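Local coordinates for protein haloacid dehalogenase-like hydrolase (Bacteroides thetaiotaomicron, PDB 4JB3) that dephosphorylates D-ribitol 5-phosphate and D-ribitol 1-phosphate, and also 5-amino-6-(5-phospho-D-ribitylamino)uracil, a riboflavin precursor, as a phosphatase of the HAD superfamily, at residues N26-F31 against S187-V192; K61-G66 against G166-A171; Q69-G74 against N131-V136; S182-S187 against L205-F210. All coordinates share one frame; numbering follows the deposited sequence.

The four contacts run from a buried parallel sheet to partly buried loops around it. Contact 1 is the buried core, pairing two neighbouring strands through backbone bonds and ending at the metal-binding D30. Contact 4 lies close by on the same sheet, towards the surface, and reaches strand 208-210, the next neighbour of 189-192; its packing is proline on phenylalanine, without direct hydrogen bonds between its segments. Contacts 2 and 3 touch each other and join the loop 61-66 and helix 66-72 to loops of the core by polar bonds and, in contact 3, leucine packing as well; contact 3 is buried and contact 2 more open. K169 of contact 2 links the two regions by a salt bridge to D30.

Contact 1: N26-F31 against S187-V192; sequences NIVFDF and SETLFV. With NA (sodium ion), chain B.
T189 OG1 is gripped twice: it accepts from N26 ND2 at 3.1 Å, along a line 18° out of the amide plane, and it hydrogen-bonds to I185 O just ahead of the strand. With the hydroxyl set anti to the carbonyl carbon (T189 chi1 -56°), CG2 is turned towards V28 and meets V28 CG2 at 3.6 Å. A valine in place of T189 is likely to leave both the N26 amide and the I185 carbonyl short of a partner. N26 ND2 also gives to a water at 2.9 Å, which donates in turn to E188 OE1. The backbones pair as parallel strands of the Rossmann-like HAD core, where 26-29 is the middle strand of five. V28 N donates to L190 O at 2.8 Å, and V28 O receives V192 N almost head-on, the C=O...N angle being 175°. On the face bearing I27 and F29, V192 CB lies 3.9 Å from F29 CD1; on the other, V28 CG1 touches F191 CD1. Past the last pair, D30 N bonds V192 O at 3.0 Å. Here D30, probably the nucleophile, binds sodium through OD2 at 2.2 Å, together with G32 O, D194 OD1 and two waters.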
loop_
_atom_site.group_PDB
_atom_site.type_symbol
_atom_site.label_atom_id
_atom_site.label_comp_id
_atom_site.label_asym_id
_atom_site.label_seq_id
_atom_site.Cartn_x
_atom_site.Cartn_y
_atom_site.Cartn_z
ATOM N N ASN A 26 8.623 -14.112 -7.419
ATOM C CA ASN A 26 7.455 -13.293 -7.103
ATOM C C ASN A 26 7.871 -12.057 -6.340
ATOM O O ASN A 26 8.823 -12.107 -5.559
ATOM C CB ASN A 26 6.461 -14.064 -6.231
ATOM C CG ASN A 26 6.322 -15.506 -6.651
ATOM O OD1 ASN A 26 5.752 -15.813 -7.706
ATOM N ND2 ASN A 26 6.842 -16.411 -5.829
ATOM N N ILE A 27 7.146 -10.957 -6.541
ATOM C CA ILE A 27 7.416 -9.721 -5.809
ATOM C C ILE A 27 6.107 -9.212 -5.248
ATOM O O ILE A 27 5.119 -9.114 -5.972
ATOM C CB ILE A 27 8.056 -8.639 -6.713
ATOM C CG1 ILE A 27 9.333 -9.172 -7.368
ATOM C CG2 ILE A 27 8.379 -7.389 -5.888
ATOM C CD1 ILE A 27 9.949 -8.241 -8.408
ATOM N N VAL A 28 6.099 -8.921 -3.950
ATOM C CA VAL A 28 4.911 -8.430 -3.252
ATOM C C VAL A 28 5.217 -7.017 -2.786
ATOM O O VAL A 28 6.150 -6.815 -2.011
ATOM C CB VAL A 28 4.567 -9.327 -2.042
ATOM C CG1 VAL A 28 3.356 -8.776 -1.282
ATOM C CG2 VAL A 28 4.276 -10.762 -2.497
ATOM N N PHE A 29 4.443 -6.044 -3.267
ATOM C CA PHE A 29 4.615 -4.642 -2.903
ATOM C C PHE A 29 3.528 -4.157 -1.952
ATOM O O PHE A 29 2.359 -4.524 -2.087
ATOM C CB PHE A 29 4.484 -3.750 -4.144
ATOM C CG PHE A 29 5.624 -3.844 -5.115
ATOM C CD1 PHE A 29 6.797 -3.125 -4.918
ATOM C CD2 PHE A 29 5.500 -4.624 -6.257
ATOM C CE1 PHE A 29 7.847 -3.191 -5.837
ATOM C CE2 PHE A 29 6.531 -4.693 -7.176
ATOM C CZ PHE A 29 7.713 -3.979 -6.964
ATOM N N ASP A 30 3.896 -3.286 -1.021
ATOM C CA ASP A 30 2.923 -2.454 -0.330
ATOM C C ASP A 30 2.538 -1.304 -1.270
ATOM O O ASP A 30 3.224 -1.052 -2.273
ATOM C CB ASP A 30 3.542 -1.895 0.945
ATOM C CG ASP A 30 2.510 -1.307 1.887
ATOM O OD1 ASP A 30 1.292 -1.455 1.645
ATOM O OD2 ASP A 30 2.923 -0.705 2.889
ATOM N N PHE A 31 1.439 -0.623 -0.957
ATOM C CA PHE A 31 0.985 0.524 -1.742
ATOM C C PHE A 31 1.593 1.803 -1.142
ATOM O O PHE A 31 2.613 2.302 -1.640
ATOM C CB PHE A 31 -0.549 0.570 -1.754
ATOM C CG PHE A 31 -1.125 1.691 -2.579
ATOM C CD1 PHE A 31 -0.905 1.745 -3.950
ATOM C CD2 PHE A 31 -1.882 2.687 -1.983
ATOM C CE1 PHE A 31 -1.433 2.776 -4.710
ATOM C CE2 PHE A 31 -2.420 3.720 -2.743
ATOM C CZ PHE A 31 -2.188 3.760 -4.108
ATOM N N SER A 187 10.285 -18.125 0.266
ATOM C CA SER A 187 11.725 -17.927 0.038
ATOM C C SER A 187 12.044 -17.495 -1.394
ATOM O O SER A 187 13.140 -17.001 -1.669
ATOM C CB SER A 187 12.511 -19.177 0.412
ATOM O OG SER A 187 12.289 -20.202 -0.525
ATOM N N GLU A 188 11.083 -17.679 -2.300
ATOM C CA GLU A 188 11.226 -17.264 -3.695
ATOM C C GLU A 188 10.477 -15.964 -3.942
ATOM O O GLU A 188 10.231 -15.591 -5.096
ATOM C CB GLU A 188 10.676 -18.342 -4.634
ATOM C CG GLU A 188 11.416 -19.675 -4.544
ATOM C CD GLU A 188 10.811 -20.765 -5.414
ATOM O OE1 GLU A 188 9.616 -20.680 -5.796
ATOM O OE2 GLU A 188 11.544 -21.728 -5.716
ATOM N N THR A 189 10.126 -15.266 -2.867
ATOM C CA THR A 189 9.300 -14.069 -2.973
ATOM C C THR A 189 9.968 -12.909 -2.261
ATOM O O THR A 189 10.415 -13.051 -1.120
ATOM C CB THR A 189 7.925 -14.313 -2.333
ATOM O OG1 THR A 189 7.313 -15.452 -2.953
ATOM C CG2 THR A 189 7.021 -13.108 -2.512
ATOM N N LEU A 190 10.047 -11.766 -2.943
ATOM C CA LEU A 190 10.578 -10.553 -2.334
ATOM C C LEU A 190 9.432 -9.666 -1.873
ATOM O O LEU A 190 8.593 -9.247 -2.682
ATOM C CB LEU A 190 11.441 -9.775 -3.329
ATOM C CG LEU A 190 12.108 -8.533 -2.719
ATOM C CD1 LEU A 190 13.194 -8.899 -1.716
ATOM C CD2 LEU A 190 12.689 -7.674 -3.823
ATOM N N PHE A 191 9.413 -9.385 -0.577
ATOM C CA PHE A 191 8.399 -8.547 0.030
ATOM C C PHE A 191 8.978 -7.152 0.219
ATOM O O PHE A 191 10.004 -6.987 0.872
ATOM C CB PHE A 191 7.956 -9.148 1.365
ATOM C CG PHE A 191 6.980 -8.297 2.135
ATOM C CD1 PHE A 191 5.795 -7.850 1.554
ATOM C CD2 PHE A 191 7.230 -7.978 3.457
ATOM C CE1 PHE A 191 4.889 -7.077 2.294
ATOM C CE2 PHE A 191 6.337 -7.214 4.191
ATOM C CZ PHE A 191 5.167 -6.766 3.612
ATOM N N VAL A 192 8.320 -6.159 -0.376
ATOM C CA VAL A 192 8.791 -4.777 -0.395
ATOM C C VAL A 192 7.836 -3.878 0.383
ATOM O O VAL A 192 6.710 -3.652 -0.052
ATOM C CB VAL A 192 8.910 -4.254 -1.841
ATOM C CG1 VAL A 192 9.565 -2.869 -1.854
ATOM C CG2 VAL A 192 9.689 -5.222 -2.719
HETATM NA NA NA B . 3.561 1.270 3.744
HETATM O O HOH W 1 7.005 -19.306 -5.695
HETATM O O HOH W 2 3.713 3.147 5.174
HETATM O O HOH W 3 3.952 -0.041 5.715
#

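Contact 2: K61-G66 against G166-A171; sequences KYHQTG and GHTKPA
H63 has CG anti to its own nitrogen (chi1 -178°) and its ring plane turned across the plane of CA, CB and CG (chi2 89°), which carries the imidazole edge to K169. There H63 ND1 donates to K169 O at 3.0 Å; the oxygen lies almost in the ring plane, while the nitrogen is tilted from the plane of the carbonyl. T168 crosses the histidine at about a right angle, its OG1 coming obliquely to H63 CE1 at 3.2 Å. This hydroxyl has its firmer partner in E73 OE2 and also receives a hydrogen from a water 2.9 Å away. The same water donates to Q64 O and sits over the centre of one face of the H63 ring. P170, joined to K169 by a cis peptide, brings CD to within 3.6 Å of H63 ND1. The loop 61-66 probably belongs to the lid, which is closed in this crystal, and 166-171 carries K169, probably the motif III lysine of the HAD family. Its backbone is held at both polar atoms, N by N131 OD1 and O by the histidine, while the charged NZ is kept for salt bridges with D30 and D193.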
loop_
_atom_site.group_PDB
_atom_site.type_symbol
_atom_site.label_atom_id
_atom_site.label_comp_id
_atom_site.label_asym_id
_atom_site.label_seq_id
_atom_site.Cartn_x
_atom_site.Cartn_y
_atom_site.Cartn_z
ATOM N N LYS A 61 1.423 5.923 10.259
ATOM C CA LYS A 61 2.012 5.707 8.942
ATOM C C LYS A 61 1.898 4.245 8.502
ATOM O O LYS A 61 1.974 3.952 7.306
ATOM C CB LYS A 61 3.488 6.111 8.972
ATOM C CG LYS A 61 4.038 6.671 7.672
ATOM C CD LYS A 61 5.500 7.034 7.839
ATOM C CE LYS A 61 5.702 7.847 9.106
ATOM N NZ LYS A 61 7.133 8.167 9.376
ATOM N N TYR A 62 1.706 3.337 9.459
ATOM C CA TYR A 62 1.873 1.903 9.189
ATOM C C TYR A 62 0.707 1.028 9.611
ATOM O O TYR A 62 0.406 0.032 8.954
ATOM C CB TYR A 62 3.126 1.369 9.887
ATOM C CG TYR A 62 4.383 2.135 9.572
ATOM C CD1 TYR A 62 4.944 2.095 8.302
ATOM C CD2 TYR A 62 5.008 2.894 10.545
ATOM C CE1 TYR A 62 6.099 2.798 8.015
ATOM C CE2 TYR A 62 6.163 3.597 10.270
ATOM C CZ TYR A 62 6.697 3.550 9.006
ATOM O OH TYR A 62 7.849 4.251 8.734
ATOM N N HIS A 63 0.076 1.388 10.722
ATOM C CA HIS A 63 -0.978 0.577 11.311
ATOM C C HIS A 63 -1.956 1.475 12.057
ATOM O O HIS A 63 -1.640 1.999 13.128
ATOM C CB HIS A 63 -0.358 -0.444 12.274
ATOM C CG HIS A 63 -1.349 -1.376 12.899
ATOM N ND1 HIS A 63 -1.712 -2.577 12.322
ATOM C CD2 HIS A 63 -2.043 -1.291 14.059
ATOM C CE1 HIS A 63 -2.594 -3.184 13.096
ATOM N NE2 HIS A 63 -2.810 -2.426 14.157
ATOM N N GLN A 64 -3.150 1.651 11.497
ATOM C CA GLN A 64 -4.148 2.495 12.139
ATOM C C GLN A 64 -4.732 1.815 13.365
ATOM O O GLN A 64 -4.604 0.601 13.526
ATOM C CB GLN A 64 -5.271 2.850 11.162
ATOM C CG GLN A 64 -4.798 3.386 9.813
ATOM C CD GLN A 64 -3.847 4.557 9.932
ATOM O OE1 GLN A 64 -3.919 5.354 10.874
ATOM N NE2 GLN A 64 -2.930 4.658 8.980
ATOM N N THR A 65 -5.356 2.614 14.230
ATOM C CA THR A 65 -6.061 2.105 15.399
ATOM C C THR A 65 -7.477 2.677 15.439
ATOM O O THR A 65 -7.846 3.494 14.582
ATOM C CB THR A 65 -5.337 2.473 16.703
ATOM O OG1 THR A 65 -5.262 3.898 16.817
ATOM C CG2 THR A 65 -3.932 1.890 16.708
ATOM N N GLY A 66 -8.266 2.249 16.418
ATOM C CA GLY A 66 -9.622 2.760 16.562
ATOM C C GLY A 66 -10.478 2.519 15.330
ATOM O O GLY A 66 -10.356 1.481 14.675
ATOM N N GLY A 166 -9.965 -8.820 6.446
ATOM C CA GLY A 166 -10.311 -8.850 7.861
ATOM C C GLY A 166 -9.150 -8.669 8.829
ATOM O O GLY A 166 -9.329 -8.824 10.043
ATOM N N HIS A 167 -7.972 -8.354 8.309
ATOM C CA HIS A 167 -6.780 -8.175 9.141
ATOM C C HIS A 167 -5.917 -7.103 8.516
ATOM O O HIS A 167 -5.932 -6.936 7.294
ATOM C CB HIS A 167 -5.941 -9.464 9.189
ATOM C CG HIS A 167 -6.687 -10.665 9.673
ATOM N ND1 HIS A 167 -6.786 -10.994 11.007
ATOM C CD2 HIS A 167 -7.354 -11.629 8.996
ATOM C CE1 HIS A 167 -7.497 -12.102 11.132
ATOM N NE2 HIS A 167 -7.846 -12.511 9.926
ATOM N N THR A 168 -5.149 -6.391 9.339
ATOM C CA THR A 168 -4.131 -5.467 8.843
ATOM C C THR A 168 -2.735 -5.959 9.194
ATOM O O THR A 168 -2.532 -6.533 10.274
ATOM C CB THR A 168 -4.303 -4.044 9.420
ATOM O OG1 THR A 168 -4.601 -4.128 10.821
ATOM C CG2 THR A 168 -5.422 -3.323 8.715
ATOM N N LYS A 169 -1.781 -5.732 8.290
ATOM C CA LYS A 169 -0.366 -5.945 8.597
ATOM C C LYS A 169 -0.070 -5.115 9.844
ATOM O O LYS A 169 -0.566 -3.992 9.962
ATOM C CB LYS A 169 0.513 -5.467 7.437
ATOM C CG LYS A 169 0.287 -6.220 6.119
ATOM C CD LYS A 169 1.294 -5.745 5.062
ATOM C CE LYS A 169 0.935 -4.355 4.637
ATOM N NZ LYS A 169 1.864 -3.822 3.619
ATOM N N PRO A 170 0.755 -5.635 10.762
ATOM C CA PRO A 170 1.606 -6.819 10.616
ATOM C C PRO A 170 0.984 -8.122 11.119
ATOM O O PRO A 170 1.735 -9.027 11.473
ATOM C CB PRO A 170 2.821 -6.452 11.470
ATOM C CG PRO A 170 2.205 -5.702 12.622
ATOM C CD PRO A 170 1.052 -4.914 12.017
ATOM N N ALA A 171 -0.340 -8.232 11.140
ATOM C CA ALA A 171 -0.962 -9.490 11.555
ATOM C C ALA A 171 -0.507 -10.623 10.641
ATOM O O ALA A 171 -0.597 -10.499 9.412
ATOM C CB ALA A 171 -2.474 -9.373 11.523
HETATM O O HOH W 4 -4.872 -1.310 11.397
#

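Contact 3: Q69-G74 against N131-V136; sequences QELEEG and NTNPFV
The E72 and N133 side chains cross obliquely, with carboxylate and amide planes 44° apart, and meet where N133 ND2 donates to E72 OE2 at 2.8 Å. E72 OE2 receives it on its anti lone pair and lies near the amide plane. N133 CG stands between backbone N and carbonyl carbon (chi1 64°), a placing that also brings OD1 back over its own helix: as the N-cap residue it accepts from V136 N at 3.1 Å, with a weak bond from F135 N. Both ends of the amide are therefore committed, and its flip is fixed. Were E72 replaced by an alanine, N133 ND2 is likely to lose this acceptor, the amide then held by its capping oxygen alone. The other carboxylate oxygen, E72 OE1, passes N131 CB at 3.7 Å and bonds a glycerol. L71 packs on N133, its CD2 lying 3.6 Å from N133 CB; L71 CD2 also meets the F135 ring at its edge, in plane, 3.9 Å from F135 CD2. W102 of helix 95-103 and F81 of helix 78-89 add to the packing, and S162 bonds both E72 O and T132 N, so that helix 66-72 rests on the start of helix 134-140, just after strand 125-130.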
loop_
_atom_site.group_PDB
_atom_site.type_symbol
_atom_site.label_atom_id
_atom_site.label_comp_id
_atom_site.label_asym_id
_atom_site.label_seq_id
_atom_site.Cartn_x
_atom_site.Cartn_y
_atom_site.Cartn_z
ATOM N N GLN A 69 -8.532 1.712 12.119
ATOM C CA GLN A 69 -8.214 0.288 11.996
ATOM C C GLN A 69 -9.433 -0.515 11.574
ATOM O O GLN A 69 -9.344 -1.385 10.700
ATOM C CB GLN A 69 -7.681 -0.264 13.314
ATOM C CG GLN A 69 -7.562 -1.785 13.339
ATOM C CD GLN A 69 -6.799 -2.284 14.544
ATOM O OE1 GLN A 69 -6.674 -1.580 15.546
ATOM N NE2 GLN A 69 -6.265 -3.499 14.451
ATOM N N GLU A 70 -10.572 -0.241 12.206
ATOM C CA GLU A 70 -11.788 -0.973 11.879
ATOM C C GLU A 70 -12.140 -0.833 10.402
ATOM O O GLU A 70 -12.541 -1.806 9.759
ATOM C CB GLU A 70 -12.961 -0.554 12.783
ATOM C CG GLU A 70 -12.832 -1.087 14.198
ATOM C CD GLU A 70 -13.820 -0.463 15.157
ATOM O OE1 GLU A 70 -14.656 0.341 14.707
ATOM O OE2 GLU A 70 -13.756 -0.770 16.366
ATOM N N LEU A 71 -11.969 0.368 9.852
ATOM C CA LEU A 71 -12.194 0.581 8.428
ATOM C C LEU A 71 -11.209 -0.237 7.601
ATOM O O LEU A 71 -11.601 -0.931 6.652
ATOM C CB LEU A 71 -12.055 2.065 8.078
ATOM C CG LEU A 71 -12.133 2.392 6.585
ATOM C CD1 LEU A 71 -13.576 2.204 6.094
ATOM C CD2 LEU A 71 -11.604 3.796 6.307
ATOM N N GLU A 72 -9.939 -0.217 7.981
ATOM C CA GLU A 72 -8.930 -0.920 7.189
ATOM C C GLU A 72 -8.988 -2.440 7.346
ATOM O O GLU A 72 -8.375 -3.169 6.566
ATOM C CB GLU A 72 -7.534 -0.334 7.432
ATOM C CG GLU A 72 -7.503 1.153 7.049
ATOM C CD GLU A 72 -6.205 1.603 6.409
ATOM O OE1 GLU A 72 -5.109 1.168 6.842
ATOM O OE2 GLU A 72 -6.286 2.417 5.453
ATOM N N GLU A 73 -9.746 -2.917 8.326
ATOM C CA GLU A 73 -9.972 -4.360 8.479
ATOM C C GLU A 73 -11.340 -4.807 7.970
ATOM O O GLU A 73 -11.684 -5.987 8.062
ATOM C CB GLU A 73 -9.786 -4.782 9.936
ATOM C CG GLU A 73 -8.351 -4.653 10.372
ATOM C CD GLU A 73 -8.107 -4.985 11.822
ATOM O OE1 GLU A 73 -9.070 -5.305 12.558
ATOM O OE2 GLU A 73 -6.929 -4.926 12.232
ATOM N N GLY A 74 -12.118 -3.866 7.447
ATOM C CA GLY A 74 -13.429 -4.190 6.916
ATOM C C GLY A 74 -14.486 -4.394 7.985
ATOM O O GLY A 74 -15.580 -4.866 7.681
ATOM N N ASN A 131 -2.333 -2.513 3.694
ATOM C CA ASN A 131 -3.341 -1.916 4.548
ATOM C C ASN A 131 -3.961 -0.739 3.831
ATOM O O ASN A 131 -3.290 0.262 3.533
ATOM C CB ASN A 131 -2.721 -1.413 5.845
ATOM C CG ASN A 131 -2.249 -2.523 6.732
ATOM O OD1 ASN A 131 -2.528 -3.697 6.487
ATOM N ND2 ASN A 131 -1.525 -2.162 7.784
ATOM N N THR A 132 -5.249 -0.853 3.554
ATOM C CA THR A 132 -5.919 0.192 2.818
ATOM C C THR A 132 -7.414 0.142 3.081
ATOM O O THR A 132 -7.868 -0.561 3.983
ATOM C CB THR A 132 -5.542 0.135 1.302
ATOM O OG1 THR A 132 -5.961 1.337 0.644
ATOM C CG2 THR A 132 -6.145 -1.087 0.622
ATOM N N ASN A 133 -8.171 0.910 2.304
ATOM C CA ASN A 133 -9.586 1.073 2.556
ATOM C C ASN A 133 -10.292 1.469 1.268
ATOM O O ASN A 133 -9.630 1.842 0.295
ATOM C CB ASN A 133 -9.797 2.083 3.692
ATOM C CG ASN A 133 -9.314 3.461 3.343
ATOM O OD1 ASN A 133 -9.901 4.140 2.500
ATOM N ND2 ASN A 133 -8.238 3.890 3.992
ATOM N N PRO A 134 -11.629 1.364 1.243
ATOM C CA PRO A 134 -12.381 1.667 0.020
ATOM C C PRO A 134 -12.233 3.095 -0.481
ATOM O O PRO A 134 -12.355 3.319 -1.693
ATOM C CB PRO A 134 -13.833 1.409 0.432
ATOM C CG PRO A 134 -13.737 0.406 1.524
ATOM C CD PRO A 134 -12.488 0.761 2.280
ATOM N N PHE A 135 -11.982 4.054 0.407
ATOM C CA PHE A 135 -11.836 5.428 -0.059
ATOM C C PHE A 135 -10.603 5.544 -0.939
ATOM O O PHE A 135 -10.653 6.100 -2.049
ATOM C CB PHE A 135 -11.714 6.401 1.113
ATOM C CG PHE A 135 -12.934 6.467 1.978
ATOM C CD1 PHE A 135 -14.027 7.250 1.615
ATOM C CD2 PHE A 135 -12.982 5.768 3.176
ATOM C CE1 PHE A 135 -15.164 7.315 2.424
ATOM C CE2 PHE A 135 -14.116 5.832 3.998
ATOM C CZ PHE A 135 -15.211 6.602 3.612
ATOM N N VAL A 136 -9.485 5.040 -0.434
ATOM C CA VAL A 136 -8.232 5.102 -1.172
ATOM C C VAL A 136 -8.305 4.277 -2.458
ATOM O O VAL A 136 -7.877 4.726 -3.523
ATOM C CB VAL A 136 -7.062 4.642 -0.292
ATOM C CG1 VAL A 136 -5.744 4.600 -1.091
ATOM C CG2 VAL A 136 -6.932 5.568 0.926
#

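Contact 4: S182-S187 against L205-F210; sequences SHVIPS and LGFETF
P186 lies squarely over the ring of F207, its CB 4.0 Å from the ring centroid and only 2° off the normal, a CH-pi contact in a pairing that has no direct hydrogen bond between its segments. The two pieces flank the beta-alpha-beta crossover made by strand 189-192, helix 196-204 and strand 208-210: 182-187 leads from helix 172-182 into the first strand, and 205-210 leads from the crossover helix into the second, which is parallel to it and one of the two outer strands of the sheet. What replaces hydrogen bonds is a close meeting of backbones. F207 CA points its hydrogen at P186 O in a practically straight line, the carbon 3.3 Å from the oxygen and the angle at hydrogen 177°, while S187 CA makes a similar, more bent contact with G206 O at 3.3 Å. G206 ends its helix in a Schellman motif with positive phi, and a beta carbon on it would stand tightly against P186 CB, besides clashing with the preceding carbonyl oxygen; both reasons suit a glycine. P186 CB also lies 3.5 Å from L205 O. I179 of helix 172-182 packs against both the proline and the phenylalanine. Further out, where solvent is near, E208 CG passes S187 O at 3.8 Å. Upstream, an ST turn starts the loop, V184 N donating to S182 OG at 3.2 Å, and V184 then presents CG2 obliquely to the F207 ring, 4.5 Å from F207 CE1.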
loop_
_atom_site.group_PDB
_atom_site.type_symbol
_atom_site.label_atom_id
_atom_site.label_comp_id
_atom_site.label_asym_id
_atom_site.label_seq_id
_atom_site.Cartn_x
_atom_site.Cartn_y
_atom_site.Cartn_z
ATOM N N SER A 182 -2.217 -17.380 -3.235
ATOM C CA SER A 182 -1.348 -17.131 -4.383
ATOM C C SER A 182 -0.477 -18.324 -4.711
ATOM O O SER A 182 0.040 -18.424 -5.823
ATOM C CB SER A 182 -0.435 -15.936 -4.112
ATOM O OG SER A 182 0.490 -16.223 -3.075
ATOM N N HIS A 183 -0.293 -19.195 -3.721
ATOM C CA HIS A 183 0.629 -20.336 -3.806
ATOM C C HIS A 183 2.104 -19.946 -3.936
ATOM O O HIS A 183 2.908 -20.760 -4.380
ATOM C CB HIS A 183 0.262 -21.283 -4.955
ATOM C CG HIS A 183 -1.189 -21.648 -5.011
ATOM N ND1 HIS A 183 -1.881 -22.135 -3.923
ATOM C CD2 HIS A 183 -2.070 -21.625 -6.038
ATOM C CE1 HIS A 183 -3.132 -22.382 -4.275
ATOM N NE2 HIS A 183 -3.273 -22.078 -5.552
ATOM N N VAL A 184 2.478 -18.723 -3.579
ATOM C CA VAL A 184 3.900 -18.391 -3.631
ATOM C C VAL A 184 4.684 -19.172 -2.581
ATOM O O VAL A 184 4.156 -19.523 -1.508
ATOM C CB VAL A 184 4.190 -16.874 -3.468
ATOM C CG1 VAL A 184 3.473 -16.063 -4.546
ATOM C CG2 VAL A 184 3.805 -16.376 -2.071
ATOM N N ILE A 185 5.942 -19.461 -2.901
ATOM C CA ILE A 185 6.872 -19.968 -1.907
ATOM C C ILE A 185 7.546 -18.743 -1.322
ATOM O O ILE A 185 8.171 -17.979 -2.056
ATOM C CB ILE A 185 7.928 -20.856 -2.559
ATOM C CG1 ILE A 185 7.257 -22.012 -3.300
ATOM C CG2 ILE A 185 8.948 -21.333 -1.513
ATOM C CD1 ILE A 185 6.468 -22.946 -2.408
ATOM N N PRO A 186 7.403 -18.523 -0.005
ATOM C CA PRO A 186 7.973 -17.300 0.570
ATOM C C PRO A 186 9.459 -17.079 0.268
ATOM O O PRO A 186 9.823 -15.939 -0.018
ATOM C CB PRO A 186 7.709 -17.470 2.070
ATOM C CG PRO A 186 6.428 -18.259 2.106
ATOM C CD PRO A 186 6.570 -19.253 0.969
ATOM N N SER A 187 10.285 -18.125 0.266
ATOM C CA SER A 187 11.725 -17.927 0.038
ATOM C C SER A 187 12.044 -17.495 -1.394
ATOM O O SER A 187 13.140 -17.001 -1.669
ATOM C CB SER A 187 12.511 -19.177 0.412
ATOM O OG SER A 187 12.289 -20.202 -0.525
ATOM N N LEU A 205 8.195 -15.318 8.314
ATOM C CA LEU A 205 7.435 -16.248 7.483
ATOM C C LEU A 205 8.214 -16.764 6.282
ATOM O O LEU A 205 7.705 -17.601 5.523
ATOM C CB LEU A 205 6.137 -15.604 7.016
ATOM C CG LEU A 205 5.220 -15.204 8.162
ATOM C CD1 LEU A 205 4.021 -14.457 7.620
ATOM C CD2 LEU A 205 4.781 -16.453 8.892
ATOM N N GLY A 206 9.440 -16.289 6.114
ATOM C CA GLY A 206 10.324 -16.860 5.117
ATOM C C GLY A 206 10.555 -16.038 3.878
ATOM O O GLY A 206 11.327 -16.445 3.005
ATOM N N PHE A 207 9.925 -14.872 3.793
ATOM C CA PHE A 207 10.121 -13.992 2.648
ATOM C C PHE A 207 11.510 -13.392 2.622
ATOM O O PHE A 207 12.098 -13.110 3.672
ATOM C CB PHE A 207 9.117 -12.845 2.685
ATOM C CG PHE A 207 7.706 -13.269 2.448
ATOM C CD1 PHE A 207 7.222 -13.381 1.158
ATOM C CD2 PHE A 207 6.863 -13.597 3.514
ATOM C CE1 PHE A 207 5.920 -13.779 0.922
ATOM C CE2 PHE A 207 5.545 -13.995 3.278
ATOM C CZ PHE A 207 5.083 -14.083 1.974
ATOM N N GLU A 208 12.039 -13.186 1.421
ATOM C CA GLU A 208 13.125 -12.235 1.249
ATOM C C GLU A 208 12.490 -10.856 1.405
ATOM O O GLU A 208 11.332 -10.643 1.009
ATOM C CB GLU A 208 13.770 -12.387 -0.135
ATOM C CG GLU A 208 14.518 -13.702 -0.336
ATOM C CD GLU A 208 15.796 -13.789 0.488
ATOM O OE1 GLU A 208 16.411 -12.736 0.756
ATOM O OE2 GLU A 208 16.189 -14.915 0.863
ATOM N N THR A 209 13.215 -9.914 1.997
ATOM C CA THR A 209 12.630 -8.596 2.229
ATOM C C THR A 209 13.496 -7.444 1.729
ATOM O O THR A 209 14.726 -7.528 1.667
ATOM C CB THR A 209 12.288 -8.356 3.719
ATOM O OG1 THR A 209 13.490 -8.391 4.496
ATOM C CG2 THR A 209 11.320 -9.418 4.241
ATOM N N PHE A 210 12.815 -6.363 1.382
ATOM C CA PHE A 210 13.455 -5.112 1.005
ATOM C C PHE A 210 12.619 -4.006 1.618
ATOM O O PHE A 210 11.412 -3.926 1.366
ATOM C CB PHE A 210 13.519 -4.989 -0.519
ATOM C CG PHE A 210 13.939 -3.621 -1.016
ATOM C CD1 PHE A 210 14.915 -2.888 -0.355
ATOM C CD2 PHE A 210 13.371 -3.093 -2.165
ATOM C CE1 PHE A 210 15.303 -1.635 -0.820
ATOM C CE2 PHE A 210 13.768 -1.849 -2.646
ATOM C CZ PHE A 210 14.721 -1.119 -1.963
HETATM O O HOH W 5 15.224 -17.025 -0.018
#